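Local structure of AlkD2 (Streptococcus mutans, 6M9M) at residues R86-L91 and S158-K163; E113-S118 and R124-G129; I73-E78 and A92-E97. The protein is of unknown function but binds inosine-5'-monophosphate and belongs structurally to the HEAT-like repeat family of DNA glycosylases. All coordinates share one frame; numbering follows the deposited sequence. Where two conformers were deposited one is given.

Going from the N terminus, helix 69-79 comes first and meets helix 85-102 at contact 3, which closes a short loop over the turn between them. Contact 2 follows in series, bringing helix 108-115 against helix 120-129 across another short turn. Contact 1 spans much more of the chain: it leaves helix 85-102 at residues 86-91 and ends on helix 159-175, so contact 2 nests inside its loop, whereas contacts 1 and 3 cross. Trp114 of contact 2 packs on Phe95 of contact 3, joining successive helices; Arg124 of contact 2 forms a salt bridge with Glu89 of contact 1, skipping over helix 108-115. Contact 1 alone holds an IMP-binding residue.

Contact 1: residues R86-L91 and S158-K163; sequences RVQEVL and SEYVRK. With IMP (inosinic acid), chain B.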
loop_
_atom_site.group_PDB
_atom_site.type_symbol
_atom_site.label_atom_id
_atom_site.label_comp_id
_atom_site.label_asym_id
_atom_site.label_seq_id
_atom_site.Cartn_x
_atom_site.Cartn_y
_atom_site.Cartn_z
ATOM N N ARG A 86 -1.962 9.450 7.373
ATOM C CA ARG A 86 -2.346 8.210 8.057
ATOM C C ARG A 86 -3.333 7.412 7.215
ATOM O O ARG A 86 -3.277 6.181 7.188
ATOM C CB ARG A 86 -2.893 8.517 9.446
ATOM C CG ARG A 86 -1.805 9.038 10.371
ATOM C CD ARG A 86 -2.356 9.459 11.735
ATOM N NE ARG A 86 -1.298 9.941 12.631
ATOM C CZ ARG A 86 -0.474 9.159 13.316
ATOM N NH1 ARG A 86 -0.588 7.843 13.261
ATOM N NH2 ARG A 86 0.468 9.698 14.070
ATOM N N VAL A 87 -4.242 8.094 6.514
ATOM C CA VAL A 87 -5.115 7.404 5.563
ATOM C C VAL A 87 -4.285 6.785 4.444
ATOM O O VAL A 87 -4.550 5.658 4.013
ATOM C CB VAL A 87 -6.207 8.344 5.019
ATOM C CG1 VAL A 87 -7.054 7.621 3.984
ATOM C CG2 VAL A 87 -7.089 8.889 6.147
ATOM N N GLN A 88 -3.264 7.506 3.963
ATOM C CA GLN A 88 -2.383 6.935 2.939
ATOM C C GLN A 88 -1.699 5.656 3.424
ATOM O O GLN A 88 -1.548 4.701 2.658
ATOM C CB GLN A 88 -1.350 7.949 2.468
ATOM C CG GLN A 88 -1.932 9.122 1.727
ATOM C CD GLN A 88 -2.438 8.783 0.338
ATOM O OE1 GLN A 88 -2.093 7.749 -0.235
ATOM N NE2 GLN A 88 -3.234 9.677 -0.230
ATOM N N GLU A 89 -1.288 5.609 4.694
ATOM C CA GLU A 89 -0.706 4.374 5.199
ATOM C C GLU A 89 -1.720 3.237 5.179
ATOM O O GLU A 89 -1.376 2.102 4.855
ATOM C CB GLU A 89 -0.168 4.560 6.614
ATOM C CG GLU A 89 1.019 5.508 6.718
ATOM C CD GLU A 89 2.272 5.039 5.959
ATOM O OE1 GLU A 89 2.391 3.845 5.587
ATOM O OE2 GLU A 89 3.148 5.881 5.705
ATOM N N VAL A 90 -2.984 3.525 5.494
ATOM C CA VAL A 90 -4.006 2.482 5.430
ATOM C C VAL A 90 -4.246 2.047 3.991
ATOM O O VAL A 90 -4.481 0.867 3.734
ATOM C CB VAL A 90 -5.295 2.913 6.149
ATOM C CG1 VAL A 90 -6.351 1.822 6.040
ATOM C CG2 VAL A 90 -4.985 3.169 7.616
ATOM N N LEU A 91 -4.184 2.984 3.023
ATOM C CA LEU A 91 -4.322 2.591 1.613
ATOM C C LEU A 91 -3.293 1.530 1.224
ATOM O O LEU A 91 -3.622 0.575 0.514
ATOM C CB LEU A 91 -4.226 3.813 0.691
ATOM C CG LEU A 91 -4.294 3.531 -0.809
ATOM C CD1 LEU A 91 -5.600 2.859 -1.208
ATOM C CD2 LEU A 91 -4.078 4.814 -1.602
ATOM N N SER A 158 8.668 11.473 -7.613
ATOM C CA SER A 158 8.204 11.783 -6.267
ATOM C C SER A 158 9.186 11.283 -5.216
ATOM O O SER A 158 9.519 10.100 -5.185
ATOM C CB SER A 158 6.850 11.107 -6.036
ATOM O OG SER A 158 6.540 11.022 -4.662
ATOM N N GLU A 159 9.612 12.177 -4.321
ATOM C CA GLU A 159 10.495 11.766 -3.232
ATOM C C GLU A 159 9.815 10.758 -2.307
ATOM O O GLU A 159 10.455 9.831 -1.797
ATOM C CB GLU A 159 10.995 12.970 -2.433
ATOM C CG GLU A 159 12.037 12.566 -1.397
ATOM C CD GLU A 159 12.707 13.749 -0.745
ATOM O OE1 GLU A 159 12.061 14.807 -0.617
ATOM O OE2 GLU A 159 13.890 13.619 -0.369
ATOM N N TYR A 160 8.518 10.937 -2.069
ATOM C CA TYR A 160 7.743 10.010 -1.254
ATOM C C TYR A 160 7.814 8.609 -1.830
ATOM O O TYR A 160 8.041 7.636 -1.107
ATOM C CB TYR A 160 6.306 10.540 -1.226
ATOM C CG TYR A 160 5.264 9.810 -0.386
ATOM C CD1 TYR A 160 5.376 9.737 0.994
ATOM C CD2 TYR A 160 4.103 9.315 -0.970
ATOM C CE1 TYR A 160 4.379 9.130 1.769
ATOM C CE2 TYR A 160 3.115 8.726 -0.217
ATOM C CZ TYR A 160 3.251 8.630 1.149
ATOM O OH TYR A 160 2.220 8.048 1.876
ATOM N N VAL A 161 7.622 8.488 -3.140
ATOM C CA VAL A 161 7.774 7.199 -3.801
ATOM C C VAL A 161 9.203 6.687 -3.653
ATOM O O VAL A 161 9.429 5.522 -3.309
ATOM C CB VAL A 161 7.348 7.287 -5.277
ATOM C CG1 VAL A 161 7.631 5.958 -5.984
ATOM C CG2 VAL A 161 5.859 7.623 -5.398
ATOM N N ARG A 162 10.193 7.539 -3.948
ATOM C CA ARG A 162 11.580 7.076 -3.969
ATOM C C ARG A 162 12.035 6.540 -2.617
ATOM O O ARG A 162 12.820 5.592 -2.559
ATOM C CB ARG A 162 12.528 8.176 -4.440
ATOM C CG ARG A 162 12.354 8.580 -5.887
ATOM C CD ARG A 162 13.507 9.425 -6.394
ATOM N NE ARG A 162 13.733 10.646 -5.626
ATOM C CZ ARG A 162 13.117 11.811 -5.822
ATOM N NH1 ARG A 162 12.194 11.942 -6.759
ATOM N NH2 ARG A 162 13.433 12.864 -5.074
ATOM N N LYS A 163 11.572 7.142 -1.515
ATOM C CA LYS A 163 11.949 6.624 -0.204
ATOM C C LYS A 163 11.409 5.217 -0.005
ATOM O O LYS A 163 12.107 4.342 0.517
ATOM C CB LYS A 163 11.454 7.562 0.890
ATOM C CG LYS A 163 12.232 8.870 0.925
ATOM C CD LYS A 163 11.754 9.790 2.024
ATOM C CE LYS A 163 12.691 10.976 2.182
ATOM N NZ LYS A 163 12.230 11.911 3.239
HETATM P P IMP B . 2.407 6.424 15.093
HETATM O O1P IMP B . 2.718 5.649 16.357
HETATM O O2P IMP B . 2.415 7.906 15.376
HETATM O O3P IMP B . 0.963 5.997 14.567
HETATM O "O5'" IMP B . 3.538 6.072 14.042
HETATM C "C5'" IMP B . 3.507 6.594 12.722
HETATM C "C4'" IMP B . 4.889 7.025 12.314
HETATM O "O4'" IMP B . 4.949 7.307 11.040
HETATM C "C3'" IMP B . 5.302 8.405 13.115
HETATM O "O3'" IMP B . 6.735 8.345 13.524
HETATM C "C2'" IMP B . 5.135 9.337 12.293
HETATM O "O2'" IMP B . 6.016 10.497 12.670
HETATM C "C1'" IMP B . 5.597 8.692 10.925
HETATM N N9 IMP B . 5.240 9.242 9.785
HETATM C C8 IMP B . 5.191 8.762 8.517
HETATM N N7 IMP B . 4.793 9.768 7.704
HETATM C C5 IMP B . 4.608 10.881 8.460
HETATM C C6 IMP B . 4.200 12.172 8.095
HETATM O O6 IMP B . 3.911 12.428 6.693
HETATM N N1 IMP B . 4.084 13.119 9.018
HETATM C C2 IMP B . 4.366 12.823 10.328
HETATM N N3 IMP B . 4.768 11.554 10.681
HETATM C C4 IMP B . 4.893 10.573 9.755
HETATM O O HOH W 1 2.066 8.172 4.538
#
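Residues 86-91, on helix 85-102, and 158-163, at the start of helix 159-175, are well separated, with 11.4 Å between Gln88 CA and Tyr160 CA at their nearest. Tyr160 spans the gap almost alone: with its CG anti to the backbone N (chi1 -177°), the ring reaches across and its OH comes 3.6 Å from Gln88 CB. That touch is with the aliphatic root of the glutamine; the amide is held by NE2 bonds to the carbonyls of Ser80 and Asp82. The polar link runs through a water at the ring edge, in the ring plane, 2.7 Å from Tyr160 OH and 2.8 Å from Glu89 OE2. The same carboxylate oxygen forms a salt bridge with Arg124, whose side chain also packs on Tyr160, so helix 120-129 fills in between the two. This water-mediated meeting of non-consecutive helices lies in the HEAT-like repeat solenoid, next to the nucleotide site. There Arg86, extended from CG to NE, presents its guanidinium edge to the IMP phosphate, with the phosphorus in its plane. Arg86 NH1 donates to IMP O3P at 2.7 Å (169°) and Arg86 NH2 to IMP O2P at 3.0 Å (173°), a nearly straight two-pronged grip that fixes the rotation of the group. His18 ND1 and Gly19 N also bond IMP. Across the gap, Ser158 N-caps helix 159-175, its OG accepting from Val161 N at 3.1 Å.

Contact 2: residues E113-S118 and R124-G129; sequences EWLKSS and RAATEG
Ala125 begins the contact of helix 120-129 with helix 108-115, consecutive helices in the HEAT-like solenoid: its CB lies 4.0 Å from Trp114 CZ3, at the edge of the indole and in its plane. Leu91 of helix 85-102 touches both Ala125 and Trp114, Phe95 meets the Trp114 ring with planes about 30° apart, and Leu72, Met75 and Arg76 of helix 69-79 touch the indole, so helices 69-79, 85-102 and 120-129 surround it. At Ala126 the backbones come closest, 6.3 Å from its CA to Trp114 CA. Its methyl touches two neighbours, with CB 3.9 Å from Trp114 CB and 3.9 Å from Leu115 CD2. Leu115 CG is anti to the carbonyl carbon (chi1 -67°), and from there CD2 reaches both Ala126 and Thr127. The Thr127 and Leu115 side chains cross obliquely; 3.4 Å between Thr127 CG2 and Leu115 CD2 looks tight, but Thr127 was modelled in two conformers and the closeness is doubtful. Thr127 OG1 is hydrogen-bonded to Ser164 OG on another helix. Next in sequence, Glu128 sends its carboxylate to Arg131 and Ser164, while its CG lies over the centre of the Arg124 guanidinium, 3.5 Å above the plane.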
loop_
_atom_site.group_PDB
_atom_site.type_symbol
_atom_site.label_atom_id
_atom_site.label_comp_id
_atom_site.label_asym_id
_atom_site.label_seq_id
_atom_site.Cartn_x
_atom_site.Cartn_y
_atom_site.Cartn_z
ATOM N N GLU A 113 -0.143 -2.275 -12.687
ATOM C CA GLU A 113 -0.974 -1.109 -12.972
ATOM C C GLU A 113 -0.786 -0.019 -11.924
ATOM O O GLU A 113 -0.610 1.156 -12.259
ATOM C CB GLU A 113 -2.421 -1.584 -13.040
ATOM C CG GLU A 113 -3.472 -0.565 -13.282
ATOM C CD GLU A 113 -4.830 -1.249 -13.446
ATOM O OE1 GLU A 113 -5.541 -1.420 -12.438
ATOM O OE2 GLU A 113 -5.163 -1.667 -14.573
ATOM N N TRP A 114 -0.789 -0.384 -10.641
ATOM C CA TRP A 114 -0.619 0.629 -9.604
ATOM C C TRP A 114 0.777 1.243 -9.653
ATOM O O TRP A 114 0.930 2.453 -9.462
ATOM C CB TRP A 114 -0.913 0.040 -8.226
ATOM C CG TRP A 114 -2.378 -0.133 -7.909
ATOM C CD1 TRP A 114 -3.348 -0.695 -8.693
ATOM C CD2 TRP A 114 -3.031 0.288 -6.706
ATOM N NE1 TRP A 114 -4.558 -0.660 -8.044
ATOM C CE2 TRP A 114 -4.394 -0.063 -6.822
ATOM C CE3 TRP A 114 -2.593 0.927 -5.545
ATOM C CZ2 TRP A 114 -5.321 0.204 -5.815
ATOM C CZ3 TRP A 114 -3.508 1.179 -4.538
ATOM C CH2 TRP A 114 -4.864 0.833 -4.686
ATOM N N LEU A 115 1.815 0.431 -9.912
ATOM C CA LEU A 115 3.170 0.964 -9.978
ATOM C C LEU A 115 3.362 1.940 -11.137
ATOM O O LEU A 115 4.273 2.777 -11.076
ATOM C CB LEU A 115 4.184 -0.178 -10.113
ATOM C CG LEU A 115 4.348 -1.122 -8.936
ATOM C CD1 LEU A 115 5.183 -2.328 -9.352
ATOM C CD2 LEU A 115 4.986 -0.410 -7.762
ATOM N N LYS A 116 2.523 1.863 -12.171
ATOM C CA LYS A 116 2.608 2.735 -13.337
ATOM C C LYS A 116 1.561 3.844 -13.325
ATOM O O LYS A 116 1.472 4.613 -14.284
ATOM C CB LYS A 116 2.503 1.903 -14.618
ATOM C CG LYS A 116 3.701 0.982 -14.826
ATOM C CD LYS A 116 3.563 0.105 -16.053
ATOM C CE LYS A 116 4.665 -0.947 -16.088
ATOM N NZ LYS A 116 6.021 -0.343 -15.954
ATOM N N SER A 117 0.805 3.978 -12.241
ATOM C CA SER A 117 -0.267 4.953 -12.168
ATOM C C SER A 117 0.252 6.386 -12.141
ATOM O O SER A 117 1.373 6.664 -11.726
ATOM C CB SER A 117 -1.072 4.755 -10.885
ATOM O OG SER A 117 -1.831 5.920 -10.601
ATOM N N SER A 118 -0.620 7.310 -12.546
ATOM C CA SER A 118 -0.274 8.723 -12.601
ATOM C C SER A 118 -0.141 9.348 -11.215
ATOM O O SER A 118 0.609 10.305 -11.052
ATOM C CB SER A 118 -1.329 9.490 -13.424
ATOM O OG SER A 118 -2.639 9.352 -12.853
ATOM N N ARG A 124 3.117 4.717 -4.549
ATOM C CA ARG A 124 3.700 4.481 -3.231
ATOM C C ARG A 124 2.895 3.451 -2.450
ATOM O O ARG A 124 3.469 2.657 -1.705
ATOM C CB ARG A 124 3.805 5.800 -2.454
ATOM C CG ARG A 124 4.663 5.746 -1.184
ATOM C CD ARG A 124 3.844 5.392 0.050
ATOM N NE ARG A 124 4.641 5.566 1.259
ATOM C CZ ARG A 124 4.214 5.303 2.491
ATOM N NH1 ARG A 124 2.992 4.833 2.674
ATOM N NH2 ARG A 124 5.013 5.493 3.530
ATOM N N ALA A 125 1.564 3.433 -2.607
ATOM C CA ALA A 125 0.777 2.448 -1.871
ATOM C C ALA A 125 1.187 1.033 -2.243
ATOM O O ALA A 125 1.264 0.143 -1.378
ATOM C CB ALA A 125 -0.711 2.654 -2.110
ATOM N N ALA A 126 1.470 0.800 -3.526
ATOM C CA ALA A 126 1.908 -0.529 -3.944
ATOM C C ALA A 126 3.325 -0.833 -3.472
ATOM O O ALA A 126 3.594 -1.930 -2.961
ATOM C CB ALA A 126 1.811 -0.657 -5.460
ATOM N N THR A 127 4.252 0.113 -3.643
ATOM C CA THR A 127 5.626 -0.161 -3.234
ATOM C C THR A 127 5.711 -0.391 -1.735
ATOM O O THR A 127 6.390 -1.316 -1.282
ATOM C CB THR A 127 6.593 0.953 -3.670
ATOM O OG1 THR A 127 6.244 2.203 -3.060
ATOM C CG2 THR A 127 6.619 1.091 -5.195
ATOM N N GLU A 128 5.051 0.457 -0.949
ATOM C CA GLU A 128 5.121 0.371 0.504
ATOM C C GLU A 128 4.272 -0.759 1.053
ATOM O O GLU A 128 4.682 -1.458 1.987
ATOM C CB GLU A 128 4.671 1.693 1.121
ATOM C CG GLU A 128 4.857 1.787 2.628
ATOM C CD GLU A 128 6.301 1.968 3.077
ATOM O OE1 GLU A 128 7.185 2.261 2.228
ATOM O OE2 GLU A 128 6.531 1.840 4.292
ATOM N N GLY A 129 3.080 -0.949 0.500
ATOM C CA GLY A 129 2.149 -1.904 1.077
ATOM C C GLY A 129 2.626 -3.338 1.023
ATOM O O GLY A 129 2.291 -4.132 1.895
#

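Contact 3: residues I73-E78 and A92-E97; sequences IFMRDE and AKAFDE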
loop_
_atom_site.group_PDB
_atom_site.type_symbol
_atom_site.label_atom_id
_atom_site.label_comp_id
_atom_site.label_asym_id
_atom_site.label_seq_id
_atom_site.Cartn_x
_atom_site.Cartn_y
_atom_site.Cartn_z
ATOM N N ILE A 73 -10.927 0.134 -7.925
ATOM C CA ILE A 73 -10.706 1.359 -8.696
ATOM C C ILE A 73 -10.845 2.588 -7.804
ATOM O O ILE A 73 -10.074 3.545 -7.923
ATOM C CB ILE A 73 -11.670 1.422 -9.899
ATOM C CG1 ILE A 73 -11.281 0.398 -10.971
ATOM C CG2 ILE A 73 -11.743 2.832 -10.476
ATOM C CD1 ILE A 73 -12.349 0.182 -12.041
ATOM N N PHE A 74 -11.836 2.602 -6.913
ATOM C CA PHE A 74 -11.983 3.742 -6.007
ATOM C C PHE A 74 -10.758 3.895 -5.103
ATOM O O PHE A 74 -10.287 5.015 -4.866
ATOM C CB PHE A 74 -13.263 3.588 -5.203
ATOM C CG PHE A 74 -13.662 4.808 -4.424
ATOM C CD1 PHE A 74 -14.438 5.789 -5.003
ATOM C CD2 PHE A 74 -13.274 4.964 -3.110
ATOM C CE1 PHE A 74 -14.825 6.914 -4.287
ATOM C CE2 PHE A 74 -13.664 6.091 -2.385
ATOM C CZ PHE A 74 -14.442 7.059 -2.978
ATOM N N MET A 75 -10.205 2.778 -4.621
ATOM C CA MET A 75 -8.952 2.830 -3.873
ATOM C C MET A 75 -7.833 3.428 -4.720
ATOM O O MET A 75 -7.099 4.326 -4.278
ATOM C CB MET A 75 -8.559 1.419 -3.430
ATOM C CG MET A 75 -9.418 0.786 -2.352
ATOM S SD MET A 75 -9.163 -0.990 -2.162
ATOM C CE MET A 75 -7.394 -1.090 -1.946
ATOM N N ARG A 76 -7.681 2.919 -5.941
ATOM C CA ARG A 76 -6.585 3.314 -6.822
ATOM C C ARG A 76 -6.639 4.791 -7.162
ATOM O O ARG A 76 -5.612 5.474 -7.160
ATOM C CB ARG A 76 -6.665 2.489 -8.110
ATOM C CG ARG A 76 -5.490 2.654 -9.067
ATOM C CD ARG A 76 -5.743 1.960 -10.403
ATOM N NE ARG A 76 -6.798 2.652 -11.119
ATOM C CZ ARG A 76 -7.569 2.134 -12.067
ATOM N NH1 ARG A 76 -7.416 0.880 -12.446
ATOM N NH2 ARG A 76 -8.500 2.889 -12.618
ATOM N N ASP A 77 -7.832 5.299 -7.465
ATOM C CA ASP A 77 -7.957 6.610 -8.074
ATOM C C ASP A 77 -8.512 7.688 -7.156
ATOM O O ASP A 77 -8.294 8.865 -7.432
ATOM C CB ASP A 77 -8.871 6.530 -9.304
ATOM C CG ASP A 77 -8.252 5.776 -10.457
ATOM O OD1 ASP A 77 -7.033 5.486 -10.421
ATOM O OD2 ASP A 77 -9.009 5.460 -11.391
ATOM N N GLU A 78 -9.268 7.333 -6.120
ATOM C CA GLU A 78 -9.891 8.312 -5.244
ATOM C C GLU A 78 -9.289 8.339 -3.847
ATOM O O GLU A 78 -8.943 9.412 -3.369
ATOM C CB GLU A 78 -11.410 8.136 -5.172
ATOM C CG GLU A 78 -12.088 8.031 -6.521
ATOM C CD GLU A 78 -11.898 9.241 -7.422
ATOM O OE1 GLU A 78 -11.515 10.327 -6.937
ATOM O OE2 GLU A 78 -12.162 9.098 -8.629
ATOM N N ALA A 92 -2.039 1.692 1.660
ATOM C CA ALA A 92 -1.017 0.692 1.375
ATOM C C ALA A 92 -1.409 -0.665 1.953
ATOM O O ALA A 92 -1.223 -1.704 1.303
ATOM C CB ALA A 92 0.327 1.169 1.930
ATOM N N LYS A 93 -1.924 -0.678 3.187
ATOM C CA LYS A 93 -2.351 -1.925 3.817
ATOM C C LYS A 93 -3.535 -2.537 3.088
ATOM O O LYS A 93 -3.617 -3.765 2.937
ATOM C CB LYS A 93 -2.724 -1.668 5.276
ATOM C CG LYS A 93 -1.546 -1.233 6.125
ATOM C CD LYS A 93 -1.916 -0.850 7.540
ATOM C CE LYS A 93 -0.764 -0.144 8.240
ATOM N NZ LYS A 93 0.398 -1.052 8.423
ATOM N N ALA A 94 -4.480 -1.701 2.647
ATOM C CA ALA A 94 -5.635 -2.216 1.920
ATOM C C ALA A 94 -5.232 -2.783 0.567
ATOM O O ALA A 94 -5.823 -3.765 0.104
ATOM C CB ALA A 94 -6.671 -1.113 1.752
ATOM N N PHE A 95 -4.231 -2.192 -0.085
ATOM C CA PHE A 95 -3.741 -2.766 -1.326
ATOM C C PHE A 95 -3.083 -4.120 -1.072
ATOM O O PHE A 95 -3.303 -5.077 -1.822
ATOM C CB PHE A 95 -2.769 -1.803 -2.026
ATOM C CG PHE A 95 -2.314 -2.336 -3.346
ATOM C CD1 PHE A 95 -3.201 -2.394 -4.397
ATOM C CD2 PHE A 95 -1.054 -2.879 -3.508
ATOM C CE1 PHE A 95 -2.852 -2.958 -5.604
ATOM C CE2 PHE A 95 -0.698 -3.444 -4.730
ATOM C CZ PHE A 95 -1.597 -3.486 -5.769
ATOM N N ASP A 96 -2.284 -4.229 -0.009
ATOM C CA ASP A 96 -1.713 -5.530 0.337
ATOM C C ASP A 96 -2.813 -6.546 0.607
ATOM O O ASP A 96 -2.681 -7.722 0.254
ATOM C CB ASP A 96 -0.787 -5.375 1.547
ATOM C CG ASP A 96 0.044 -6.597 1.821
ATOM O OD1 ASP A 96 0.563 -7.199 0.865
ATOM O OD2 ASP A 96 0.218 -6.922 3.014
ATOM N N GLU A 97 -3.900 -6.110 1.254
ATOM C CA GLU A 97 -5.034 -6.994 1.526
ATOM C C GLU A 97 -5.639 -7.527 0.232
ATOM O O GLU A 97 -5.961 -8.716 0.125
ATOM C CB GLU A 97 -6.079 -6.253 2.360
ATOM C CG GLU A 97 -7.310 -7.054 2.715
ATOM C CD GLU A 97 -7.045 -8.182 3.669
ATOM O OE1 GLU A 97 -6.098 -8.050 4.471
ATOM O OE2 GLU A 97 -7.802 -9.183 3.633
#
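Met75 reaches from helix 69-79 to Ala94 and Phe95 on helix 85-102, two neighbouring helices of the HEAT-like repeat solenoid whose backbones stay 8.1 Å apart from Met75 CA to Phe95 CA. The side chain starts toward the other helix. CB rests against the indole of Trp114, on the flank that helix 108-115 closes. CG, anti to the carbonyl carbon, carries the chain onward without touching the opposite segment. Met75 SD still stands off, 4.6 Å from Ala94 CB. The last torsion bends the chain (chi3 53°) and turns the methyl onto Ala94, so that CE makes every contact at the tip. Met75 CE lies 3.8 Å from Ala94 CB, 3.7 Å from Ala94 O and 3.8 Å from Phe95 N, a methyl laid against both the alanine side chain and the peptide that follows it. Phe62 of helix 52-65 also touches Met75, and Val59 of that helix touches Ala94, so a third helix lines the same buried junction. From Met75 on the helix widens into a pi-type turn, 75-78. Here Arg76, which also forms a salt bridge with Glu113, grips the next residue side-on: Arg76 NE meets Asp77 OD1 at 2.9 Å from 45° out of the carboxylate plane, and Arg76 NH2 forms a salt bridge with Asp77 OD2 at 2.9 Å, on the syn side but 32° out of that plane.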